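Beta-N-acetylhexosaminidase (Mycobacterium smegmatis, PDB 4YYF) probably hydrolyses terminal non-reducing N-acetyl-D-hexosamine residues from N-acetyl-beta-D-hexosaminides, as a member of glycosyl hydrolase family 3. Local coordinates at residues K203-G207 against V269-L273; G219-L225 against M252-L257; S260-L265 against A297-Y302; V287-S293 against A316-I322. The protein carries 1 engineered substitution. All blocks are in the same frame, centred on the assembly; numbering follows the deposited sequence.

From the N terminus, residues 203-207, at the end of strand 199-205, are met by helix 267-275 in contact 1. Within that span contact 2 closes a smaller loop, joining 219-225 to 252-257, the loops that follow strands 199-205 and 246-249. Contact 3 starts at 260-265, before contact 1 has closed, and ends at 297-302, so the two cross. It also crosses contact 4, whose first segment, 287-293, lies between the two segments of contact 3. Contact 4 then joins strand 287-289 to strand 319-321. Contacts 1 to 3 tie together the segments that follow strands 199-205, 246-249 and 287-289, with helix 267-275 among them, and contact 4 closes the ring of strands.

Contact 1 (K203-G207 against V269-L273); sequences KHFPG and VYNLL. Engineered in segment 269-273: Val269 (natural residue Ala).
Phe205 pushes its ring into a hollow on helix 267-275 lined by Val269, Leu272 and Leu273, residues spaced three and four apart and therefore on one helical face. The Phe205 side chain swings its CG away from the backbone N (chi1 -174°), which carries the ring out from the strand end to the helix, far rim first. The three partners meet different parts of it. Leu273 lays CD1 over one face, a CH-pi contact 4.1 Å from the centroid of the Phe205 ring, and the same methyl is 3.8 Å from Phe205 CE2. Val269, an engineered residue (alanine in nature), fits CG1 against the rim in the ring plane, 3.8 Å from both CD1 and CE1 of Phe205. Leu272 CD2 comes in obliquely, 4.1 Å from Phe205 CZ. The face opposite Leu273 is covered from within the strand end: the peptide before Pro206 is cis, which folds the pyrrolidine back so that Pro206 CB sits 3.9 Å above the centre of the Phe205 ring. Leucine methyl and proline thus sandwich the aromatic plane. Pro206 CD also touches Val269 CG1, at 4.1 Å, so this one methyl wedges between the phenyl rim and the proline. The side chains that meet are all apolar, and the contact is buried. In the surrounding (beta/alpha) barrel, Tyr236 meets the Phe205 ring edge-to-face, Leu233 and strand 246-249 also pack on Phe205, and helix 225-229 touches both Pro206 and Leu272, so strand 246-249 and helix 225-229 flank the joint between strand 199-205 and helix 267-275.

Contact 2 (G219-L225 against M252-L257); sequences GVTTPPL and MQVPGL
Thr221 and Gln253 pair their backbones in a single parallel bridge between two loops: Gln253 N gives a nearly straight bond (175°) to Val220 O at 2.8 Å, and Gln253 O receives Thr222 N at 2.9 Å. Gln253 can be followed outward. Its CG lies beside the backbone N (chi1 -62°), which keeps the chain running along the Val220 carbonyl: Gln253 CB is 3.5 Å from Val220 O, and CG and CD follow the same oxygen at slightly greater distance. At the tip NE2 donates to a water, and that water also accepts from Val220 N, so the amide extends the backbone pairing by one bridged step. On the other side of the bridge, Thr222 presses CG2 tightly against CB of selenomethionine Met252, 3.4 Å away, while its OG1 donates to Pro223 O within its own loop. Further on, Leu225 N, in the first turn of helix 225-229 just after its N-cap residue Pro224, donates to Pro255 O at 2.9 Å. Pro224 CA rests against that same carbonyl oxygen. Leu225 and Leu257 both continue onto Leu272 of helix 267-275. The direct polar links across the contact are thus amide-to-carbonyl bonds with aliphatic and proline surface between them, which implies a register set by backbone chemistry and without charged groups.

Contact 3 (S260-L265 against A297-Y302); sequences SDPASL and AINQRY
Pro262 and Ala297 bring the backbones within 7.2 Å, CA to CA, where Pro262, just before the 3-10 turn 263-264, faces helix 296-299 and the turn after it, in which Ile298 O accepts from both Arg301 N and Tyr302 N. These are loops that follow strands 246-249 and 287-289 of the (beta/alpha) barrel. Arg301 bends at chi3 (60°) to bring its guanidinium to the Ser260 carbonyl: NH1 donates to Ser260 O at 2.7 Å, only 6° out of the guanidinium plane, and NH2 adds a weak second bond to the same oxygen. Pro262 CD lies over one face of that flat group, 3.8 Å from Arg301 NH1. Deeper in, Ile298 CD1 fills the hollow between Pro262 CB, 3.8 Å away, and the Leu265 tip, which it meets end on. Leu265 runs on past Tyr302, its CD1 lying 3.5 Å from Tyr302 CE2. Helix 304-314 backs this apolar patch through Ala307 and Ala311. Near the Asp261 carboxylate, one water joins the loops, lying 2.6 Å from Tyr302 OH and giving a weak hydrogen bond to Asp261 OD1.

Contact 4 (V287-S293 against A316-I322); sequences VYTDDLS and ADNALWI
Val287 and Thr289 grip the chain around Asn318 through their backbones. Val287 O accepts from Asp317 N at 2.9 Å and, weakly, from Asn318 N; Thr289 N donates to Asn318 O at 3.0 Å, making one parallel bridge centred on Tyr288 and Asn318. Past this bridge the two chains stay close, but the next link runs through a side chain. Thr289 OG1, set between the backbone N and carbonyl carbon (chi1 68°), accepts the Leu320 amide at 3.2 Å, almost straight at 173°, and donates its own hydrogen to Asp290 O. Leu292 N then returns to Leu320 O at 2.9 Å. Asp291 closes an Asx turn, its OD1 accepting Ser293 N. At the other end Asp317 OD2 uses its anti lone pair to take Val287 N at 2.8 Å. The Tyr288 ring and Asn318 amide lie side by side, planes 43° apart, with Tyr288 CE1 3.4 Å from Asn318 OD1. In the second shell, Arg274 and Arg354 form salt bridges with Asp317, and Ser351, a residue of the sodium site, also bonds to it; Thr50 and Asn355 hold the Asn318 amide. Strand 287-289, helix 304-314 and strand 319-321 form a beta-alpha-beta crossover, and this bridge completes the strand ring of the TIM barrel characteristic of family 3 glycosidases.

Contact 1 (K203-G207 against V269-L273)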
loop_
_atom_site.group_PDB
_atom_site.type_symbol
_atom_site.label_atom_id
_atom_site.label_comp_id
_atom_site.label_asym_id
_atom_site.label_seq_id
_atom_site.Cartn_x
_atom_site.Cartn_y
_atom_site.Cartn_z
ATOM N N LYS A 203 5.788 -1.744 -4.476
ATOM C CA LYS A 203 4.703 -1.341 -5.390
ATOM C C LYS A 203 5.273 -1.058 -6.791
ATOM O O LYS A 203 6.470 -0.776 -6.898
ATOM C CB LYS A 203 3.960 -0.119 -4.817
ATOM C CG LYS A 203 4.766 1.177 -4.828
ATOM C CD LYS A 203 4.103 2.248 -3.929
ATOM C CE LYS A 203 4.747 3.623 -4.122
ATOM N NZ LYS A 203 4.124 4.658 -3.224
ATOM N N HIS A 204 4.477 -1.130 -7.868
ATOM C CA HIS A 204 3.046 -1.451 -7.877
ATOM C C HIS A 204 2.829 -2.787 -8.616
ATOM O O HIS A 204 2.901 -2.840 -9.843
ATOM C CB HIS A 204 2.249 -0.338 -8.597
ATOM C CG HIS A 204 2.461 1.041 -8.043
ATOM N ND1 HIS A 204 3.551 1.832 -8.390
ATOM C CD2 HIS A 204 1.727 1.797 -7.192
ATOM C CE1 HIS A 204 3.479 2.982 -7.760
ATOM N NE2 HIS A 204 2.374 2.994 -7.020
ATOM N N PHE A 205 2.565 -3.858 -7.872
ATOM C CA PHE A 205 2.472 -5.221 -8.421
ATOM C C PHE A 205 1.300 -5.389 -9.403
ATOM O O PHE A 205 0.200 -4.887 -9.157
ATOM C CB PHE A 205 2.318 -6.200 -7.246
ATOM C CG PHE A 205 2.345 -7.655 -7.626
ATOM C CD1 PHE A 205 1.172 -8.326 -7.969
ATOM C CD2 PHE A 205 3.536 -8.377 -7.576
ATOM C CE1 PHE A 205 1.192 -9.685 -8.294
ATOM C CE2 PHE A 205 3.556 -9.735 -7.893
ATOM C CZ PHE A 205 2.376 -10.387 -8.251
ATOM N N PRO A 206 1.513 -6.122 -10.520
ATOM C CA PRO A 206 2.744 -6.794 -10.966
ATOM C C PRO A 206 3.662 -5.929 -11.832
ATOM O O PRO A 206 4.505 -6.471 -12.557
ATOM C CB PRO A 206 2.205 -7.940 -11.813
ATOM C CG PRO A 206 0.961 -7.345 -12.451
ATOM C CD PRO A 206 0.350 -6.526 -11.330
ATOM N N GLY A 207 3.501 -4.610 -11.783
ATOM C CA GLY A 207 4.438 -3.733 -12.475
ATOM C C GLY A 207 3.810 -2.604 -13.270
ATOM O O GLY A 207 3.150 -2.842 -14.284
ATOM N N VAL A 269 -4.645 -11.782 -10.084
ATOM C CA VAL A 269 -3.459 -11.092 -9.598
ATOM C C VAL A 269 -3.049 -11.621 -8.234
ATOM O O VAL A 269 -1.871 -11.916 -7.998
ATOM C CB VAL A 269 -3.703 -9.589 -9.498
ATOM C CG1 VAL A 269 -2.384 -8.847 -9.259
ATOM C CG2 VAL A 269 -4.312 -9.128 -10.756
ATOM N N TYR A 270 -4.029 -11.759 -7.346
ATOM C CA TYR A 270 -3.760 -12.229 -5.995
ATOM C C TYR A 270 -3.377 -13.702 -5.986
ATOM O O TYR A 270 -2.456 -14.092 -5.264
ATOM C CB TYR A 270 -4.945 -11.909 -5.074
ATOM C CG TYR A 270 -5.203 -10.418 -5.026
ATOM C CD1 TYR A 270 -4.473 -9.596 -4.182
ATOM C CD2 TYR A 270 -6.148 -9.824 -5.862
ATOM C CE1 TYR A 270 -4.687 -8.225 -4.152
ATOM C CE2 TYR A 270 -6.373 -8.459 -5.833
ATOM C CZ TYR A 270 -5.644 -7.667 -4.976
ATOM O OH TYR A 270 -5.875 -6.314 -4.953
ATOM N N ASN A 271 -4.033 -14.512 -6.814
ATOM C CA ASN A 271 -3.610 -15.903 -6.948
ATOM C C ASN A 271 -2.156 -15.996 -7.403
ATOM O O ASN A 271 -1.416 -16.851 -6.940
ATOM C CB ASN A 271 -4.509 -16.696 -7.912
ATOM C CG ASN A 271 -5.887 -16.953 -7.352
ATOM O OD1 ASN A 271 -6.093 -16.946 -6.133
ATOM N ND2 ASN A 271 -6.849 -17.180 -8.243
ATOM N N LEU A 272 -1.753 -15.113 -8.315
ATOM C CA LEU A 272 -0.390 -15.138 -8.838
ATOM C C LEU A 272 0.601 -14.892 -7.701
ATOM O O LEU A 272 1.618 -15.574 -7.587
ATOM C CB LEU A 272 -0.212 -14.061 -9.910
ATOM C CG LEU A 272 1.125 -14.085 -10.656
ATOM C CD1 LEU A 272 1.193 -15.274 -11.586
ATOM C CD2 LEU A 272 1.328 -12.767 -11.430
ATOM N N LEU A 273 0.271 -13.923 -6.852
ATOM C CA LEU A 273 1.108 -13.542 -5.718
ATOM C C LEU A 273 1.109 -14.620 -4.627
ATOM O O LEU A 273 2.172 -15.007 -4.125
ATOM C CB LEU A 273 0.639 -12.180 -5.177
ATOM C CG LEU A 273 1.439 -11.466 -4.089
ATOM C CD1 LEU A 273 2.900 -11.288 -4.503
ATOM C CD2 LEU A 273 0.788 -10.105 -3.755
#

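Contact 2 (G219-L225 against M252-L257)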
loop_
_atom_site.group_PDB
_atom_site.type_symbol
_atom_site.label_atom_id
_atom_site.label_comp_id
_atom_site.label_asym_id
_atom_site.label_seq_id
_atom_site.Cartn_x
_atom_site.Cartn_y
_atom_site.Cartn_z
ATOM N N GLY A 219 -7.719 4.258 -17.480
ATOM C CA GLY A 219 -7.261 2.881 -17.554
ATOM C C GLY A 219 -5.928 2.797 -18.263
ATOM O O GLY A 219 -5.658 3.575 -19.182
ATOM N N VAL A 220 -5.092 1.856 -17.830
ATOM C CA VAL A 220 -3.795 1.620 -18.451
ATOM C C VAL A 220 -3.552 0.115 -18.611
ATOM O O VAL A 220 -4.149 -0.696 -17.891
ATOM C CB VAL A 220 -2.634 2.250 -17.633
ATOM C CG1 VAL A 220 -2.852 3.740 -17.432
ATOM C CG2 VAL A 220 -2.468 1.552 -16.288
ATOM N N THR A 221 -2.676 -0.237 -19.553
ATOM C CA THR A 221 -2.337 -1.632 -19.852
ATOM C C THR A 221 -0.822 -1.867 -19.763
ATOM O O THR A 221 -0.030 -1.029 -20.195
ATOM C CB THR A 221 -2.821 -2.017 -21.267
ATOM O OG1 THR A 221 -4.218 -1.742 -21.378
ATOM C CG2 THR A 221 -2.589 -3.505 -21.554
ATOM N N THR A 222 -0.419 -3.011 -19.216
ATOM C CA THR A 222 0.996 -3.379 -19.163
ATOM C C THR A 222 1.354 -4.270 -20.350
ATOM O O THR A 222 0.465 -4.704 -21.084
ATOM C CB THR A 222 1.286 -4.206 -17.915
ATOM O OG1 THR A 222 0.642 -5.474 -18.053
ATOM C CG2 THR A 222 0.796 -3.509 -16.658
ATOM N N PRO A 223 2.659 -4.572 -20.529
ATOM C CA PRO A 223 3.018 -5.668 -21.435
ATOM C C PRO A 223 2.385 -6.969 -20.934
ATOM O O PRO A 223 1.996 -7.032 -19.770
ATOM C CB PRO A 223 4.543 -5.749 -21.290
ATOM C CG PRO A 223 4.954 -4.369 -20.887
ATOM C CD PRO A 223 3.854 -3.872 -20.005
ATOM N N PRO A 224 2.282 -7.997 -21.791
ATOM C CA PRO A 224 1.639 -9.238 -21.340
ATOM C C PRO A 224 2.387 -9.900 -20.189
ATOM O O PRO A 224 3.577 -9.634 -19.994
ATOM C CB PRO A 224 1.700 -10.140 -22.579
ATOM C CG PRO A 224 1.844 -9.195 -23.737
ATOM C CD PRO A 224 2.660 -8.052 -23.217
ATOM N N LEU A 225 1.694 -10.754 -19.440
ATOM C CA LEU A 225 2.287 -11.440 -18.295
ATOM C C LEU A 225 3.607 -12.133 -18.613
ATOM O O LEU A 225 4.544 -12.066 -17.822
ATOM C CB LEU A 225 1.305 -12.468 -17.713
ATOM C CG LEU A 225 1.820 -13.325 -16.553
ATOM C CD1 LEU A 225 2.202 -12.473 -15.331
ATOM C CD2 LEU A 225 0.787 -14.394 -16.181
HETATM N N MSE A 252 -3.296 -1.381 -13.099
HETATM C CA MSE A 252 -3.068 -1.661 -14.522
HETATM C C MSE A 252 -3.849 -2.895 -14.944
HETATM O O MSE A 252 -4.068 -3.801 -14.136
HETATM C CB MSE A 252 -1.589 -1.931 -14.796
HETATM C CG MSE A 252 -0.611 -0.904 -14.246
HETATM SE SE MSE A 252 -0.078 -1.230 -12.388
HETATM C CE MSE A 252 0.092 -3.151 -12.426
ATOM N N GLN A 253 -4.264 -2.931 -16.207
ATOM C CA GLN A 253 -4.793 -4.149 -16.806
ATOM C C GLN A 253 -3.616 -4.935 -17.380
ATOM O O GLN A 253 -2.757 -4.358 -18.055
ATOM C CB GLN A 253 -5.778 -3.801 -17.923
ATOM C CG GLN A 253 -6.991 -3.026 -17.426
ATOM C CD GLN A 253 -7.706 -2.279 -18.532
ATOM O OE1 GLN A 253 -8.183 -2.881 -19.489
ATOM N NE2 GLN A 253 -7.772 -0.951 -18.406
ATOM N N VAL A 254 -3.570 -6.238 -17.109
ATOM C CA VAL A 254 -2.455 -7.074 -17.564
ATOM C C VAL A 254 -2.927 -8.149 -18.543
ATOM O O VAL A 254 -3.641 -9.066 -18.141
ATOM C CB VAL A 254 -1.774 -7.787 -16.363
ATOM C CG1 VAL A 254 -0.550 -8.594 -16.822
ATOM C CG2 VAL A 254 -1.405 -6.795 -15.260
ATOM N N PRO A 255 -2.518 -8.053 -19.827
ATOM C CA PRO A 255 -2.883 -9.089 -20.807
ATOM C C PRO A 255 -2.318 -10.444 -20.393
ATOM O O PRO A 255 -1.166 -10.512 -19.967
ATOM C CB PRO A 255 -2.209 -8.614 -22.107
ATOM C CG PRO A 255 -1.939 -7.139 -21.892
ATOM C CD PRO A 255 -1.663 -7.008 -20.420
ATOM N N GLY A 256 -3.125 -11.499 -20.498
ATOM C CA GLY A 256 -2.701 -12.822 -20.080
ATOM C C GLY A 256 -2.826 -13.042 -18.583
ATOM O O GLY A 256 -2.453 -14.099 -18.076
ATOM N N LEU A 257 -3.345 -12.049 -17.866
ATOM C CA LEU A 257 -3.533 -12.191 -16.420
ATOM C C LEU A 257 -4.902 -11.691 -15.966
ATOM O O LEU A 257 -5.688 -12.459 -15.419
ATOM C CB LEU A 257 -2.421 -11.487 -15.629
ATOM C CG LEU A 257 -2.540 -11.588 -14.098
ATOM C CD1 LEU A 257 -2.323 -13.037 -13.635
ATOM C CD2 LEU A 257 -1.572 -10.641 -13.377
HETATM O O HOH W 1 -6.469 0.081 -15.761
#

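Contact 3 (S260-L265 against A297-Y302)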
loop_
_atom_site.group_PDB
_atom_site.type_symbol
_atom_site.label_atom_id
_atom_site.label_comp_id
_atom_site.label_asym_id
_atom_site.label_seq_id
_atom_site.Cartn_x
_atom_site.Cartn_y
_atom_site.Cartn_z
ATOM N N SER A 260 -9.458 -7.334 -18.919
ATOM C CA SER A 260 -9.783 -5.910 -18.897
ATOM C C SER A 260 -10.040 -5.398 -17.479
ATOM O O SER A 260 -10.446 -4.250 -17.287
ATOM C CB SER A 260 -10.968 -5.603 -19.828
ATOM O OG SER A 260 -12.130 -6.327 -19.471
ATOM N N ASP A 261 -9.785 -6.244 -16.485
ATOM C CA ASP A 261 -9.966 -5.833 -15.097
ATOM C C ASP A 261 -8.708 -5.152 -14.587
ATOM O O ASP A 261 -7.595 -5.585 -14.897
ATOM C CB ASP A 261 -10.267 -7.034 -14.200
ATOM C CG ASP A 261 -11.611 -7.669 -14.492
ATOM O OD1 ASP A 261 -12.525 -6.972 -14.967
ATOM O OD2 ASP A 261 -11.749 -8.879 -14.231
ATOM N N PRO A 262 -8.871 -4.088 -13.792
ATOM C CA PRO A 262 -7.693 -3.525 -13.124
ATOM C C PRO A 262 -7.052 -4.596 -12.244
ATOM O O PRO A 262 -7.771 -5.410 -11.661
ATOM C CB PRO A 262 -8.286 -2.406 -12.260
ATOM C CG PRO A 262 -9.586 -2.049 -12.949
ATOM C CD PRO A 262 -10.109 -3.370 -13.446
ATOM N N ALA A 263 -5.727 -4.616 -12.147
ATOM C CA ALA A 263 -5.076 -5.737 -11.469
ATOM C C ALA A 263 -5.513 -5.838 -10.003
ATOM O O ALA A 263 -5.721 -6.929 -9.488
ATOM C CB ALA A 263 -3.552 -5.641 -11.597
ATOM N N SER A 264 -5.681 -4.689 -9.352
ATOM C CA SER A 264 -6.148 -4.623 -7.967
ATOM C C SER A 264 -7.511 -5.280 -7.720
ATOM O O SER A 264 -7.840 -5.632 -6.574
ATOM C CB SER A 264 -6.213 -3.161 -7.523
ATOM O OG SER A 264 -6.978 -2.406 -8.452
ATOM N N LEU A 265 -8.303 -5.429 -8.779
ATOM C CA LEU A 265 -9.665 -5.969 -8.660
ATOM C C LEU A 265 -9.825 -7.341 -9.316
ATOM O O LEU A 265 -10.942 -7.809 -9.533
ATOM C CB LEU A 265 -10.688 -4.994 -9.266
ATOM C CG LEU A 265 -10.631 -3.535 -8.808
ATOM C CD1 LEU A 265 -11.818 -2.756 -9.380
ATOM C CD2 LEU A 265 -10.587 -3.401 -7.290
ATOM N N ALA A 297 -8.416 5.006 -13.219
ATOM C CA ALA A 297 -8.424 3.606 -13.664
ATOM C C ALA A 297 -9.505 2.819 -12.919
ATOM O O ALA A 297 -10.039 1.832 -13.429
ATOM C CB ALA A 297 -7.050 2.952 -13.458
ATOM N N ILE A 298 -9.796 3.251 -11.693
ATOM C CA ILE A 298 -10.842 2.636 -10.885
ATOM C C ILE A 298 -12.154 3.419 -10.955
ATOM O O ILE A 298 -13.215 2.857 -11.263
ATOM C CB ILE A 298 -10.433 2.534 -9.402
ATOM C CG1 ILE A 298 -9.158 1.711 -9.258
ATOM C CG2 ILE A 298 -11.567 1.897 -8.578
ATOM C CD1 ILE A 298 -9.294 0.287 -9.822
ATOM N N ASN A 299 -12.089 4.714 -10.671
ATOM C CA ASN A 299 -13.322 5.454 -10.384
ATOM C C ASN A 299 -14.211 5.692 -11.598
ATOM O O ASN A 299 -15.398 6.015 -11.462
ATOM C CB ASN A 299 -13.067 6.726 -9.532
ATOM C CG ASN A 299 -12.442 7.876 -10.314
ATOM O OD1 ASN A 299 -12.583 7.977 -11.527
ATOM N ND2 ASN A 299 -11.790 8.783 -9.595
ATOM N N GLN A 300 -13.652 5.495 -12.787
ATOM C CA GLN A 300 -14.445 5.617 -14.006
ATOM C C GLN A 300 -15.310 4.383 -14.232
ATOM O O GLN A 300 -16.191 4.385 -15.090
ATOM C CB GLN A 300 -13.541 5.835 -15.220
ATOM C CG GLN A 300 -12.918 7.212 -15.275
ATOM C CD GLN A 300 -11.801 7.292 -16.297
ATOM O OE1 GLN A 300 -11.633 6.391 -17.124
ATOM N NE2 GLN A 300 -11.028 8.373 -16.246
ATOM N N ARG A 301 -15.052 3.332 -13.464
ATOM C CA ARG A 301 -15.787 2.089 -13.631
ATOM C C ARG A 301 -16.568 1.707 -12.372
ATOM O O ARG A 301 -17.638 1.114 -12.456
ATOM C CB ARG A 301 -14.822 0.971 -14.056
ATOM C CG ARG A 301 -14.044 1.316 -15.324
ATOM C CD ARG A 301 -12.935 0.324 -15.635
ATOM N NE ARG A 301 -13.435 -1.031 -15.842
ATOM C CZ ARG A 301 -12.707 -2.032 -16.329
ATOM N NH1 ARG A 301 -11.441 -1.828 -16.675
ATOM N NH2 ARG A 301 -13.244 -3.234 -16.470
ATOM N N TYR A 302 -16.034 2.063 -11.209
ATOM C CA TYR A 302 -16.616 1.640 -9.935
ATOM C C TYR A 302 -16.594 2.761 -8.905
ATOM O O TYR A 302 -15.582 3.454 -8.766
ATOM C CB TYR A 302 -15.843 0.438 -9.371
ATOM C CG TYR A 302 -15.598 -0.656 -10.387
ATOM C CD1 TYR A 302 -16.632 -1.463 -10.829
ATOM C CD2 TYR A 302 -14.330 -0.873 -10.908
ATOM C CE1 TYR A 302 -16.408 -2.458 -11.768
ATOM C CE2 TYR A 302 -14.096 -1.870 -11.847
ATOM C CZ TYR A 302 -15.136 -2.659 -12.268
ATOM O OH TYR A 302 -14.901 -3.650 -13.201
HETATM O O HOH W 2 -12.950 -5.324 -12.857
#

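Contact 4 (V287-S293 against A316-I322)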
loop_
_atom_site.group_PDB
_atom_site.type_symbol
_atom_site.label_atom_id
_atom_site.label_comp_id
_atom_site.label_asym_id
_atom_site.label_seq_id
_atom_site.Cartn_x
_atom_site.Cartn_y
_atom_site.Cartn_z
ATOM N N VAL A 287 -1.282 -7.419 1.746
ATOM C CA VAL A 287 -1.383 -6.876 0.394
ATOM C C VAL A 287 -2.366 -5.704 0.362
ATOM O O VAL A 287 -3.548 -5.876 0.677
ATOM C CB VAL A 287 -1.815 -7.961 -0.620
ATOM C CG1 VAL A 287 -1.889 -7.370 -2.013
ATOM C CG2 VAL A 287 -0.823 -9.131 -0.618
ATOM N N TYR A 288 -1.868 -4.518 -0.008
ATOM C CA TYR A 288 -2.699 -3.321 -0.145
ATOM C C TYR A 288 -3.142 -3.137 -1.588
ATOM O O TYR A 288 -2.498 -3.652 -2.505
ATOM C CB TYR A 288 -1.889 -2.064 0.214
ATOM C CG TYR A 288 -1.627 -1.820 1.683
ATOM C CD1 TYR A 288 -2.490 -1.034 2.431
ATOM C CD2 TYR A 288 -0.486 -2.323 2.303
ATOM C CE1 TYR A 288 -2.243 -0.774 3.783
ATOM C CE2 TYR A 288 -0.227 -2.068 3.667
ATOM C CZ TYR A 288 -1.120 -1.297 4.389
ATOM O OH TYR A 288 -0.902 -1.024 5.726
ATOM N N THR A 289 -4.218 -2.369 -1.795
ATOM C CA THR A 289 -4.497 -1.828 -3.119
ATOM C C THR A 289 -3.933 -0.421 -3.201
ATOM O O THR A 289 -3.720 0.238 -2.184
ATOM C CB THR A 289 -6.003 -1.687 -3.403
ATOM O OG1 THR A 289 -6.531 -0.662 -2.546
ATOM C CG2 THR A 289 -6.733 -2.997 -3.173
ATOM N N ASP A 290 -3.741 0.057 -4.424
ATOM C CA ASP A 290 -3.473 1.472 -4.668
ATOM C C ASP A 290 -4.805 2.200 -4.434
ATOM O O ASP A 290 -5.840 1.559 -4.217
ATOM C CB ASP A 290 -2.975 1.648 -6.112
ATOM C CG ASP A 290 -2.218 2.959 -6.348
ATOM O OD1 ASP A 290 -2.267 3.878 -5.508
ATOM O OD2 ASP A 290 -1.577 3.066 -7.411
ATOM N N ASP A 291 -4.770 3.528 -4.463
ATOM C CA ASP A 291 -5.925 4.386 -4.151
ATOM C C ASP A 291 -7.145 4.068 -5.021
ATOM O O ASP A 291 -7.092 4.173 -6.239
ATOM C CB ASP A 291 -5.461 5.849 -4.286
ATOM C CG ASP A 291 -6.588 6.867 -4.355
ATOM O OD1 ASP A 291 -7.724 6.619 -3.902
ATOM O OD2 ASP A 291 -6.302 7.969 -4.869
ATOM N N LEU A 292 -8.237 3.666 -4.367
ATOM C CA LEU A 292 -9.459 3.225 -5.049
ATOM C C LEU A 292 -10.479 4.327 -5.350
ATOM O O LEU A 292 -11.453 4.081 -6.059
ATOM C CB LEU A 292 -10.156 2.118 -4.251
ATOM C CG LEU A 292 -9.410 0.803 -4.051
ATOM C CD1 LEU A 292 -10.131 -0.047 -3.028
ATOM C CD2 LEU A 292 -9.284 0.049 -5.369
ATOM N N SER A 293 -10.271 5.538 -4.836
ATOM C CA SER A 293 -11.293 6.582 -4.993
ATOM C C SER A 293 -10.927 7.703 -5.976
ATOM O O SER A 293 -11.763 8.140 -6.769
ATOM C CB SER A 293 -11.665 7.178 -3.638
ATOM O OG SER A 293 -10.564 7.880 -3.083
ATOM N N ALA A 316 -7.296 -8.739 -1.994
ATOM C CA ALA A 316 -6.563 -7.742 -1.222
ATOM C C ALA A 316 -6.854 -7.917 0.268
ATOM O O ALA A 316 -7.959 -8.306 0.648
ATOM C CB ALA A 316 -6.920 -6.329 -1.677
ATOM N N ASP A 317 -5.862 -7.634 1.110
ATOM C CA ASP A 317 -6.073 -7.651 2.560
ATOM C C ASP A 317 -6.435 -6.270 3.058
ATOM O O ASP A 317 -6.944 -6.110 4.169
ATOM C CB ASP A 317 -4.798 -8.032 3.294
ATOM C CG ASP A 317 -4.287 -9.381 2.906
ATOM O OD1 ASP A 317 -5.051 -10.359 3.033
ATOM O OD2 ASP A 317 -3.119 -9.455 2.471
ATOM N N ASN A 318 -6.121 -5.259 2.265
ATOM C CA ASN A 318 -6.307 -3.895 2.733
ATOM C C ASN A 318 -6.700 -2.959 1.601
ATOM O O ASN A 318 -5.943 -2.757 0.654
ATOM C CB ASN A 318 -5.037 -3.394 3.424
ATOM C CG ASN A 318 -5.306 -2.223 4.349
ATOM O OD1 ASN A 318 -5.648 -1.127 3.904
ATOM N ND2 ASN A 318 -5.157 -2.454 5.646
ATOM N N ALA A 319 -7.895 -2.397 1.710
ATOM C CA ALA A 319 -8.433 -1.509 0.682
ATOM C C ALA A 319 -8.165 -0.078 1.085
ATOM O O ALA A 319 -8.601 0.372 2.156
ATOM C CB ALA A 319 -9.930 -1.738 0.518
ATOM N N LEU A 320 -7.459 0.640 0.213
ATOM C CA LEU A 320 -6.984 1.984 0.507
ATOM C C LEU A 320 -7.682 2.997 -0.398
ATOM O O LEU A 320 -7.797 2.776 -1.602
ATOM C CB LEU A 320 -5.465 2.021 0.261
ATOM C CG LEU A 320 -4.570 3.271 0.394
ATOM C CD1 LEU A 320 -4.548 4.115 -0.848
ATOM C CD2 LEU A 320 -4.945 4.131 1.570
ATOM N N TRP A 321 -8.154 4.096 0.183
ATOM C CA TRP A 321 -8.595 5.258 -0.601
ATOM C C TRP A 321 -8.378 6.526 0.219
ATOM O O TRP A 321 -7.982 6.443 1.379
ATOM C CB TRP A 321 -10.027 5.097 -1.139
ATOM C CG TRP A 321 -11.163 5.345 -0.164
ATOM C CD1 TRP A 321 -11.927 6.483 -0.061
ATOM C CD2 TRP A 321 -11.697 4.415 0.797
ATOM N NE1 TRP A 321 -12.889 6.317 0.916
ATOM C CE2 TRP A 321 -12.769 5.061 1.453
ATOM C CE3 TRP A 321 -11.364 3.106 1.169
ATOM C CZ2 TRP A 321 -13.505 4.439 2.472
ATOM C CZ3 TRP A 321 -12.099 2.488 2.176
ATOM C CH2 TRP A 321 -13.156 3.157 2.816
ATOM N N ILE A 322 -8.580 7.699 -0.372
ATOM C CA ILE A 322 -7.954 8.879 0.223
ATOM C C ILE A 322 -8.862 9.844 0.979
ATOM O O ILE A 322 -8.441 10.944 1.324
ATOM C CB ILE A 322 -7.019 9.621 -0.774
ATOM C CG1 ILE A 322 -7.806 10.243 -1.929
ATOM C CG2 ILE A 322 -5.938 8.662 -1.299
ATOM C CD1 ILE A 322 -6.949 11.113 -2.842
#